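Local coordinates for probable mRNA-capping enzyme (Acanthamoeba polyphaga mimivirus, PDB 3BGY), which hydrolyses the terminal phosphate from 5'-triphosphate mRNA ends, as the N-terminal triphosphatase domain of a multifunctional viral capping enzyme, at residues N70-S75 and Y172-R177; Y84-F89 and R111-L116; F42-Y47 and N139-I144. All blocks are in the same frame, centred on the assembly; numbering follows the deposited sequence. Where two conformers were deposited one is given.

The three contacts illustrate, in an antiparallel barrel of eight strands, strands paired side by side, a strand covered by a helix, and strands joined where they end, beside helix 221-235. Contact 1 pairs strand 66-77 with strand 169-183. Contact 2, its centre about 12 Å from that of contact 1, lays helix 106-115 against strand 83-88, the neighbour of 66-77 in the sheet, and the two contacts touch through Asp73 and Ser87. Contact 3 joins the end of strand 36-42 to the start of 142-152, with its centre about 30 Å from that of contact 2, across the chain's centre. Along the chain contact 2 is nested within the loops closed by both others, while contacts 1 and 3 interleave, tying distant segments into one tunnel-shaped domain.

Contact 1. Residues N70-S75 and Y172-R177; sequences NYLDIS and YRYKTR
Tyr71 and Lys175 face each other as a hydrogen-bonded pair of antiparallel strands, and their side chains share one side of the sheet with those of Asp73 and Arg173. Four backbone hydrogen bonds link these two pairs; in the straightest, Lys175 N approaches Tyr71 O at 2.8 Å with an N-H...O angle of 175°.

Polar side chains add a second layer. Lys175 NZ forms a long salt bridge to Asp73 OD2 at 3.4 Å, weak as a hydrogen bond, and one water reinforces it: it donates to Asp73 OD2 (2.7 Å), accepts from Lys175 NZ (2.7 Å) and lies in the plane of the Tyr71 ring, hydrogen-bonded to its OH. The other carboxylate oxygen, Asp73 OD1, is held by Ser87. On the other face, that of Leu72 and Tyr174, Thr176 OG1 donates to Asn70 OD1 at 3.0 Å.

Aromatic packing completes the contact. With chi1 at 61°, CG of Tyr71 sits between the backbone N and the carbonyl carbon, and Lys175 CB lies over one ring face, 4.1 Å from the centroid. Ile74 CG2 meets Tyr172 CE1 at 3.7 Å.

Leu72, Ile74 and Tyr172 thus pack toward helix 91-101, while Asp73, Lys175 and Arg173 share the opposite face with the Tyr71 hydroxyl, consistent with the hydrophilic bore of a tunnel triphosphatase, where water relays the weak ion pair.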
loop_
_atom_site.group_PDB
_atom_site.type_symbol
_atom_site.label_atom_id
_atom_site.label_comp_id
_atom_site.label_asym_id
_atom_site.label_seq_id
_atom_site.Cartn_x
_atom_site.Cartn_y
_atom_site.Cartn_z
ATOM N N ASN A 70 12.652 -0.811 -4.159
ATOM C CA ASN A 70 12.920 0.389 -3.356
ATOM C C ASN A 70 12.208 1.468 -4.202
ATOM O O ASN A 70 12.408 1.547 -5.425
ATOM C CB ASN A 70 14.409 0.761 -3.306
ATOM C CG ASN A 70 15.264 -0.289 -2.661
ATOM O OD1 ASN A 70 14.942 -0.787 -1.598
ATOM N ND2 ASN A 70 16.388 -0.610 -3.295
ATOM N N TYR A 71 11.320 2.243 -3.592
ATOM C CA TYR A 71 10.608 3.286 -4.330
ATOM C C TYR A 71 10.190 4.444 -3.458
ATOM O O TYR A 71 10.065 4.300 -2.255
ATOM C CB TYR A 71 9.383 2.715 -5.070
ATOM C CG TYR A 71 8.307 2.081 -4.212
ATOM C CD1 TYR A 71 8.437 0.762 -3.750
ATOM C CD2 TYR A 71 7.115 2.767 -3.940
ATOM C CE1 TYR A 71 7.384 0.142 -3.041
ATOM C CE2 TYR A 71 6.056 2.154 -3.240
ATOM C CZ TYR A 71 6.200 0.849 -2.797
ATOM O OH TYR A 71 5.175 0.268 -2.086
ATOM N N LEU A 72 9.936 5.585 -4.091
ATOM C CA LEU A 72 9.493 6.777 -3.380
ATOM C C LEU A 72 8.031 7.096 -3.741
ATOM O O LEU A 72 7.692 7.265 -4.924
ATOM C CB LEU A 72 10.385 7.983 -3.766
ATOM C CG LEU A 72 9.945 9.317 -3.159
ATOM C CD1 LEU A 72 10.091 9.295 -1.671
ATOM C CD2 LEU A 72 10.724 10.476 -3.772
ATOM N N ASP A 73 7.162 7.143 -2.727
ATOM C CA ASP A 73 5.756 7.518 -2.918
ATOM C C ASP A 73 5.578 8.990 -2.599
ATOM O O ASP A 73 5.983 9.443 -1.531
ATOM C CB ASP A 73 4.821 6.778 -1.947
ATOM C CG ASP A 73 4.387 5.434 -2.449
ATOM O OD1 ASP A 73 4.650 5.105 -3.615
ATOM O OD2 ASP A 73 3.728 4.710 -1.675
ATOM N N ILE A 74 4.929 9.723 -3.502
ATOM C CA ILE A 74 4.664 11.143 -3.277
ATOM C C ILE A 74 3.159 11.232 -3.325
ATOM O O ILE A 74 2.532 10.960 -4.351
ATOM C CB ILE A 74 5.293 12.065 -4.359
ATOM C CG1 ILE A 74 6.803 11.867 -4.425
ATOM C CG2 ILE A 74 5.073 13.539 -3.993
ATOM C CD1 ILE A 74 7.240 10.989 -5.561
ATOM N N SER A 75 2.565 11.552 -2.181
ATOM C CA SER A 75 1.118 11.638 -2.121
ATOM C C SER A 75 0.643 13.076 -2.019
ATOM O O SER A 75 1.098 13.816 -1.141
ATOM C CB SER A 75 0.599 10.895 -0.893
ATOM O OG SER A 75 0.922 9.518 -0.941
ATOM N N TYR A 172 5.622 12.194 1.851
ATOM C CA TYR A 172 6.656 11.387 1.199
ATOM C C TYR A 172 6.909 10.120 1.969
ATOM O O TYR A 172 6.971 10.144 3.192
ATOM C CB TYR A 172 7.973 12.152 1.128
ATOM C CG TYR A 172 7.824 13.485 0.449
ATOM C CD1 TYR A 172 7.878 13.582 -0.953
ATOM C CD2 TYR A 172 7.544 14.656 1.196
ATOM C CE1 TYR A 172 7.658 14.806 -1.598
ATOM C CE2 TYR A 172 7.314 15.915 0.540
ATOM C CZ TYR A 172 7.379 15.959 -0.851
ATOM O OH TYR A 172 7.186 17.135 -1.510
ATOM N N ARG A 173 6.938 8.997 1.258
ATOM C CA ARG A 173 7.237 7.724 1.900
ATOM C C ARG A 173 8.240 6.993 1.035
ATOM O O ARG A 173 7.951 6.711 -0.115
ATOM C CB ARG A 173 5.985 6.861 2.088
ATOM C CG ARG A 173 5.055 7.393 3.165
ATOM C CD ARG A 173 3.871 6.496 3.412
ATOM N NE ARG A 173 3.078 7.030 4.518
ATOM C CZ ARG A 173 1.753 6.957 4.612
ATOM N NH1 ARG A 173 1.037 6.367 3.662
ATOM N NH2 ARG A 173 1.134 7.540 5.634
ATOM N N TYR A 174 9.423 6.739 1.585
ATOM C CA TYR A 174 10.456 5.991 0.880
ATOM C C TYR A 174 10.296 4.575 1.415
ATOM O O TYR A 174 10.416 4.315 2.637
ATOM C CB TYR A 174 11.863 6.512 1.171
ATOM C CG TYR A 174 12.910 5.804 0.329
ATOM C CD1 TYR A 174 12.923 5.951 -1.061
ATOM C CD2 TYR A 174 13.844 4.919 0.916
ATOM C CE1 TYR A 174 13.841 5.227 -1.869
ATOM C CE2 TYR A 174 14.776 4.191 0.115
ATOM C CZ TYR A 174 14.763 4.354 -1.269
ATOM O OH TYR A 174 15.680 3.649 -2.027
ATOM N N LYS A 175 10.096 3.648 0.492
ATOM C CA LYS A 175 9.818 2.264 0.872
ATOM C C LYS A 175 10.707 1.197 0.291
ATOM O O LYS A 175 11.128 1.327 -0.862
ATOM C CB LYS A 175 8.400 1.952 0.393
ATOM C CG LYS A 175 7.289 2.731 1.128
ATOM C CD LYS A 175 5.915 2.326 0.620
ATOM C CE LYS A 175 4.818 3.054 1.360
ATOM N NZ LYS A 175 3.469 2.586 0.933
ATOM N N THR A 176 10.995 0.164 1.099
ATOM C CA THR A 176 11.716 -1.026 0.632
ATOM C C THR A 176 10.662 -2.094 0.900
ATOM O O THR A 176 10.387 -2.444 2.061
ATOM C CB THR A 176 13.042 -1.303 1.381
ATOM O OG1 THR A 176 13.937 -0.214 1.126
ATOM C CG2 THR A 176 13.695 -2.612 0.853
ATOM N N ARG A 177 10.158 -2.653 -0.182
ATOM C CA ARG A 177 9.102 -3.641 -0.087
ATOM C C ARG A 177 9.550 -4.993 -0.591
ATOM O O ARG A 177 10.427 -5.098 -1.448
ATOM C CB ARG A 177 7.900 -3.137 -0.902
ATOM C CG ARG A 177 6.612 -3.992 -0.864
ATOM C CD ARG A 177 5.522 -3.381 -1.736
ATOM N NE ARG A 177 5.919 -3.272 -3.142
ATOM C CZ ARG A 177 5.197 -2.680 -4.098
ATOM N NH1 ARG A 177 4.026 -2.124 -3.822
ATOM N NH2 ARG A 177 5.641 -2.657 -5.346
HETATM O O HOH W 1 3.041 2.063 -1.659
#

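Contact 2. Residues Y84-F89 and R111-L116; sequences YRVSLF and RYIVSL
Ile113 and Val86 meet where a helix packs across the outside of a beta barrel, a recurrent way of covering a sheet with apolar side chains. The segment axes of strand 84-88 and helix 111-115 come within 9.1 Å and their directions differ by 76°, so the helix runs across the strand. Tyr84, Val86 and Leu88, alternate residues on the strand, all direct their side chains toward it, and no direct hydrogen bond joins the two segments.

Along the second segment, Ile113 makes the tightest approach. Its CG2 branch, anti to the backbone N, presses against Val86 CG2 at 3.5 Å. The same residue touches Ile74 of the adjoining strand and Phe97 of helix 91-101, which places it at a junction of sheet and helices.

Val114 comes next and turns to Tyr84: its CG1 methyl lies over one face of the tyrosine ring, 4.0 Å from CE2, and it also touches Ile164 and Leu76. Ser115 points away from the strand and instead folds back on its own segment, its OG donating to Tyr112 O at 2.7 Å. That carbonyl also accepts from Ser115 N and is therefore gripped twice by one residue.

Leu116 again directs its side chain to the strand. Its CD1 methyl alone does the touching, 3.9 Å from Val86 CG1 and 4.2 Å from Leu88 CD2, and its side chain crosses both of theirs at about a right angle. Its carbonyl oxygen is hydrogen-bonded by Lys161 NZ and shares solvent with Ile113: a water lying in the plane of the Tyr84 ring, near its OH, donates to Ile113 O at 2.8 Å and to Leu116 O at 2.7 Å.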
loop_
_atom_site.group_PDB
_atom_site.type_symbol
_atom_site.label_atom_id
_atom_site.label_comp_id
_atom_site.label_asym_id
_atom_site.label_seq_id
_atom_site.Cartn_x
_atom_site.Cartn_y
_atom_site.Cartn_z
ATOM N N TYR A 84 -3.859 11.718 -4.559
ATOM C CA TYR A 84 -3.307 11.465 -5.906
ATOM C C TYR A 84 -1.874 11.066 -5.570
ATOM O O TYR A 84 -1.102 11.879 -5.042
ATOM C CB TYR A 84 -3.320 12.749 -6.772
ATOM C CG TYR A 84 -2.908 12.496 -8.226
ATOM C CD1 TYR A 84 -3.852 12.106 -9.188
ATOM C CD2 TYR A 84 -1.577 12.690 -8.628
ATOM C CE1 TYR A 84 -3.462 11.932 -10.557
ATOM C CE2 TYR A 84 -1.178 12.519 -9.977
ATOM C CZ TYR A 84 -2.127 12.145 -10.918
ATOM O OH TYR A 84 -1.744 11.996 -12.229
ATOM N N ARG A 85 -1.543 9.796 -5.787
ATOM C CA ARG A 85 -0.213 9.290 -5.428
ATOM C C ARG A 85 0.632 8.787 -6.590
ATOM O O ARG A 85 0.166 7.999 -7.398
ATOM C CB ARG A 85 -0.357 8.158 -4.398
ATOM C CG ARG A 85 0.970 7.563 -3.861
ATOM C CD ARG A 85 0.707 6.346 -3.002
ATOM N NE ARG A 85 0.185 5.235 -3.793
ATOM C CZ ARG A 85 -0.203 4.064 -3.281
ATOM N NH1 ARG A 85 -0.129 3.837 -1.974
ATOM N NH2 ARG A 85 -0.669 3.116 -4.077
ATOM N N VAL A 86 1.873 9.256 -6.649
ATOM C CA VAL A 86 2.814 8.811 -7.659
ATOM C C VAL A 86 3.910 7.977 -6.975
ATOM O O VAL A 86 4.475 8.406 -5.958
ATOM C CB VAL A 86 3.451 10.008 -8.395
ATOM C CG1 VAL A 86 4.625 9.566 -9.241
ATOM C CG2 VAL A 86 2.409 10.681 -9.265
ATOM N N SER A 87 4.201 6.792 -7.513
ATOM C CA SER A 87 5.279 5.959 -6.981
ATOM C C SER A 87 6.406 5.947 -8.016
ATOM O O SER A 87 6.174 5.549 -9.153
ATOM C CB SER A 87 4.798 4.522 -6.754
ATOM O OG SER A 87 3.642 4.511 -5.928
ATOM N N LEU A 88 7.592 6.374 -7.607
ATOM C CA LEU A 88 8.773 6.415 -8.491
ATOM C C LEU A 88 9.648 5.214 -8.186
ATOM O O LEU A 88 10.195 5.115 -7.085
ATOM C CB LEU A 88 9.545 7.709 -8.264
ATOM C CG LEU A 88 8.805 9.014 -8.553
ATOM C CD1 LEU A 88 9.727 10.201 -8.271
ATOM C CD2 LEU A 88 8.342 9.048 -10.019
ATOM N N PHE A 89 9.812 4.329 -9.182
ATOM C CA PHE A 89 10.600 3.105 -9.014
ATOM C C PHE A 89 12.015 3.179 -9.570
ATOM O O PHE A 89 12.864 2.349 -9.246
ATOM C CB PHE A 89 9.870 1.903 -9.638
ATOM C CG PHE A 89 8.652 1.471 -8.871
ATOM C CD1 PHE A 89 7.406 2.072 -9.127
ATOM C CD2 PHE A 89 8.727 0.437 -7.915
ATOM C CE1 PHE A 89 6.246 1.657 -8.439
ATOM C CE2 PHE A 89 7.559 0.011 -7.223
ATOM C CZ PHE A 89 6.323 0.620 -7.484
ATOM N N ARG A 111 2.439 20.528 -9.076
ATOM C CA ARG A 111 2.242 20.722 -10.521
ATOM C C ARG A 111 3.096 19.717 -11.299
ATOM O O ARG A 111 2.620 19.140 -12.271
ATOM C CB ARG A 111 2.555 22.167 -10.906
ATOM C CG ARG A 111 1.378 23.085 -10.642
ATOM C CD ARG A 111 1.713 24.521 -11.036
ATOM N NE ARG A 111 2.694 25.102 -10.127
ATOM C CZ ARG A 111 3.352 26.240 -10.340
ATOM N NH1 ARG A 111 3.155 26.935 -11.451
ATOM N NH2 ARG A 111 4.160 26.712 -9.398
ATOM N N TYR A 112 4.292 19.437 -10.783
ATOM C CA TYR A 112 5.205 18.459 -11.381
ATOM C C TYR A 112 4.587 17.071 -11.238
ATOM O O TYR A 112 4.522 16.312 -12.207
ATOM C CB TYR A 112 6.603 18.496 -10.730
ATOM C CG TYR A 112 7.551 17.367 -11.179
ATOM C CD1 TYR A 112 8.242 17.440 -12.415
ATOM C CD2 TYR A 112 7.732 16.203 -10.382
ATOM C CE1 TYR A 112 9.096 16.375 -12.848
ATOM C CE2 TYR A 112 8.579 15.131 -10.814
ATOM C CZ TYR A 112 9.249 15.232 -12.040
ATOM O OH TYR A 112 10.062 14.198 -12.448
ATOM N N ILE A 113 4.078 16.766 -10.041
ATOM C CA ILE A 113 3.470 15.453 -9.795
ATOM C C ILE A 113 2.273 15.142 -10.715
ATOM O O ILE A 113 2.231 14.061 -11.327
ATOM C CB ILE A 113 3.141 15.260 -8.264
ATOM C CG1 ILE A 113 4.434 15.244 -7.453
ATOM C CG2 ILE A 113 2.343 13.965 -7.998
ATOM C CD1 ILE A 113 5.424 14.095 -7.771
ATOM N N VAL A 114 1.344 16.084 -10.865
ATOM C CA VAL A 114 0.197 15.860 -11.747
ATOM C C VAL A 114 0.550 15.920 -13.245
ATOM O O VAL A 114 -0.258 15.516 -14.080
ATOM C CB VAL A 114 -1.033 16.781 -11.447
ATOM C CG1 VAL A 114 -1.532 16.548 -10.034
ATOM C CG2 VAL A 114 -0.715 18.264 -11.694
ATOM N N SER A 115 1.765 16.370 -13.567
ATOM C CA SER A 115 2.211 16.467 -14.966
ATOM C C SER A 115 2.803 15.156 -15.468
ATOM O O SER A 115 2.891 14.941 -16.676
ATOM C CB SER A 115 3.251 17.588 -15.139
ATOM O OG SER A 115 4.574 17.160 -14.806
ATOM N N LEU A 116 3.227 14.295 -14.538
ATOM C CA LEU A 116 3.825 13.018 -14.883
ATOM C C LEU A 116 2.892 12.061 -15.575
ATOM O O LEU A 116 1.717 11.944 -15.236
ATOM C CB LEU A 116 4.435 12.326 -13.641
ATOM C CG LEU A 116 5.686 12.937 -12.992
ATOM C CD1 LEU A 116 6.083 12.132 -11.753
ATOM C CD2 LEU A 116 6.844 12.945 -13.998
HETATM O O HOH W 2 0.554 12.438 -12.905
#

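Contact 3. Residues F42-Y47 and N139-I144; sequences FKNINY and NWAITI
Phe42 and Ile142 form a non-hydrogen-bonded antiparallel pair, with their side chains lying side by side and pointing the same way. The CG2 methyl of Ile142 sits over one face of the phenyl ring, displaced toward its rim, in a CH-pi contact 3.8 Å from the centroid and 21° off the normal. Phe232 of helix 221-235 meets the Phe42 ring as well, so this apolar pair belongs to the packing between the barrel and that helix.

Lys43 carries the polar half of the contact. Its backbone N donates almost straight to Ala141 O at 2.9 Å, the angle at hydrogen being 174°. A water makes a second link by donating to the same Ala141 O and to Lys43 O (2.7 Å). The side chain bends at chi2 (-56°), which sets CD; farther out, CE lies 3.5 Å from Thr143 OG1, the two side chains crossing at about a right angle. NZ is hydrogen-bonded to Ser41 OG and donates to another water, at 3.0 Å, which is also hydrogen-bonded to Thr143 OG1; the Thr143 hydroxyl is thereby tied to the lysine through water.

At Asn44 only a loose approach of its amide to Ala141 CB remains. On the partner segment, Ala141 is the centre of an inverse gamma turn closed by Ile142 N to Trp140 O (2.8 Å). Here two paired strands finish at one end of a closed antiparallel barrel, where pairing gives way to turns and bridging water.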
loop_
_atom_site.group_PDB
_atom_site.type_symbol
_atom_site.label_atom_id
_atom_site.label_comp_id
_atom_site.label_asym_id
_atom_site.label_seq_id
_atom_site.Cartn_x
_atom_site.Cartn_y
_atom_site.Cartn_z
ATOM N N PHE A 42 -1.584 -5.965 9.354
ATOM C CA PHE A 42 -1.143 -6.488 10.650
ATOM C C PHE A 42 -0.483 -5.378 11.426
ATOM O O PHE A 42 0.379 -4.691 10.900
ATOM C CB PHE A 42 -0.188 -7.666 10.479
ATOM C CG PHE A 42 -0.837 -8.896 9.944
ATOM C CD1 PHE A 42 -1.170 -8.999 8.584
ATOM C CD2 PHE A 42 -1.164 -9.963 10.812
ATOM C CE1 PHE A 42 -1.839 -10.162 8.081
ATOM C CE2 PHE A 42 -1.839 -11.135 10.299
ATOM C CZ PHE A 42 -2.165 -11.210 8.940
ATOM N N LYS A 43 -0.936 -5.163 12.662
ATOM C CA LYS A 43 -0.379 -4.083 13.477
ATOM C C LYS A 43 0.764 -4.539 14.380
ATOM O O LYS A 43 1.029 -5.720 14.501
ATOM C CB LYS A 43 -1.495 -3.418 14.308
ATOM C CG LYS A 43 -2.732 -2.973 13.495
ATOM C CD LYS A 43 -2.366 -2.025 12.350
ATOM C CE LYS A 43 -3.550 -1.646 11.501
ATOM N NZ LYS A 43 -3.156 -0.874 10.290
ATOM N N ASN A 44 1.478 -3.557 14.955
ATOM C CA ASN A 44 2.609 -3.780 15.875
ATOM C C ASN A 44 3.763 -4.554 15.292
ATOM O O ASN A 44 4.241 -5.520 15.892
ATOM C CB ASN A 44 2.143 -4.452 17.174
ATOM C CG ASN A 44 1.157 -3.621 17.929
ATOM O OD1 ASN A 44 1.164 -2.397 17.840
ATOM N ND2 ASN A 44 0.284 -4.289 18.682
ATOM N N ILE A 45 4.087 -4.252 14.033
ATOM C CA ILE A 45 5.214 -4.913 13.389
ATOM C C ILE A 45 6.438 -4.014 13.605
ATOM O O ILE A 45 6.409 -2.824 13.265
ATOM C CB ILE A 45 4.976 -5.104 11.867
ATOM C CG1 ILE A 45 3.687 -5.919 11.613
ATOM C CG2 ILE A 45 6.226 -5.750 11.218
ATOM C CD1 ILE A 45 3.610 -7.264 12.288
ATOM N N ASN A 46 7.430 -4.553 14.304
ATOM C CA ASN A 46 8.647 -3.806 14.603
ATOM C C ASN A 46 9.826 -4.475 13.918
ATOM O O ASN A 46 9.624 -5.446 13.200
ATOM C CB ASN A 46 8.759 -3.636 16.113
ATOM C CG ASN A 46 7.592 -2.829 16.660
ATOM O OD1 ASN A 46 7.377 -1.682 16.244
ATOM N ND2 ASN A 46 6.772 -3.453 17.499
ATOM N N TYR A 47 11.039 -3.954 14.089
ATOM C CA TYR A 47 12.203 -4.524 13.384
ATOM C C TYR A 47 12.418 -6.039 13.571
ATOM O O TYR A 47 12.594 -6.734 12.582
ATOM C CB TYR A 47 13.494 -3.723 13.671
ATOM C CG TYR A 47 14.658 -4.222 12.855
ATOM C CD1 TYR A 47 14.783 -3.863 11.503
ATOM C CD2 TYR A 47 15.589 -5.122 13.393
ATOM C CE1 TYR A 47 15.804 -4.400 10.715
ATOM C CE2 TYR A 47 16.627 -5.655 12.614
ATOM C CZ TYR A 47 16.714 -5.292 11.269
ATOM O OH TYR A 47 17.677 -5.857 10.475
ATOM N N ASN A 139 -9.865 -8.485 19.655
ATOM C CA ASN A 139 -8.770 -9.286 20.217
ATOM C C ASN A 139 -7.621 -9.790 19.316
ATOM O O ASN A 139 -6.797 -10.609 19.746
ATOM C CB ASN A 139 -9.334 -10.433 21.090
ATOM C CG ASN A 139 -10.290 -9.931 22.176
ATOM O OD1 ASN A 139 -11.463 -10.316 22.219
ATOM N ND2 ASN A 139 -9.801 -9.041 23.028
ATOM N N TRP A 140 -7.604 -9.360 18.055
ATOM C CA TRP A 140 -6.528 -9.723 17.119
ATOM C C TRP A 140 -6.030 -8.407 16.552
ATOM O O TRP A 140 -6.819 -7.552 16.152
ATOM C CB TRP A 140 -7.013 -10.641 15.997
ATOM C CG TRP A 140 -7.448 -11.976 16.494
ATOM C CD1 TRP A 140 -8.676 -12.289 17.003
ATOM C CD2 TRP A 140 -6.681 -13.176 16.527
ATOM N NE1 TRP A 140 -8.730 -13.605 17.342
ATOM C CE2 TRP A 140 -7.523 -14.188 17.063
ATOM C CE3 TRP A 140 -5.368 -13.511 16.144
ATOM C CZ2 TRP A 140 -7.096 -15.521 17.233
ATOM C CZ3 TRP A 140 -4.930 -14.850 16.309
ATOM C CH2 TRP A 140 -5.804 -15.838 16.849
ATOM N N ALA A 141 -4.716 -8.254 16.499
ATOM C CA ALA A 141 -4.104 -7.009 16.040
ATOM C C ALA A 141 -4.058 -6.832 14.511
ATOM O O ALA A 141 -2.978 -6.765 13.898
ATOM C CB ALA A 141 -2.704 -6.878 16.658
ATOM N N ILE A 142 -5.246 -6.785 13.908
ATOM C CA ILE A 142 -5.396 -6.581 12.459
ATOM C C ILE A 142 -6.580 -5.743 12.116
ATOM O O ILE A 142 -7.514 -5.598 12.926
ATOM C CB ILE A 142 -5.629 -7.911 11.654
ATOM C CG1 ILE A 142 -6.689 -8.805 12.305
ATOM C CG2 ILE A 142 -4.355 -8.617 11.436
ATOM C CD1 ILE A 142 -7.159 -9.958 11.447
ATOM N N THR A 143 -6.509 -5.118 10.943
ATOM C CA THR A 143 -7.633 -4.372 10.416
ATOM C C THR A 143 -7.912 -4.935 9.036
ATOM O O THR A 143 -7.004 -5.450 8.397
ATOM C CB THR A 143 -7.446 -2.845 10.347
ATOM O OG1 THR A 143 -6.333 -2.497 9.518
ATOM C CG2 THR A 143 -7.258 -2.259 11.732
ATOM N N ILE A 144 -9.176 -4.939 8.626
ATOM C CA ILE A 144 -9.528 -5.441 7.294
ATOM C C ILE A 144 -9.996 -4.173 6.573
ATOM O O ILE A 144 -10.854 -3.449 7.075
ATOM C CB ILE A 144 -10.723 -6.438 7.329
ATOM C CG1 ILE A 144 -10.616 -7.475 8.458
ATOM C CG2 ILE A 144 -10.895 -7.094 5.982
ATOM C CD1 ILE A 144 -9.590 -8.541 8.304
HETATM O O HOH W 3 -0.313 -8.010 14.122
HETATM O O HOH W 4 -5.795 0.152 9.431
#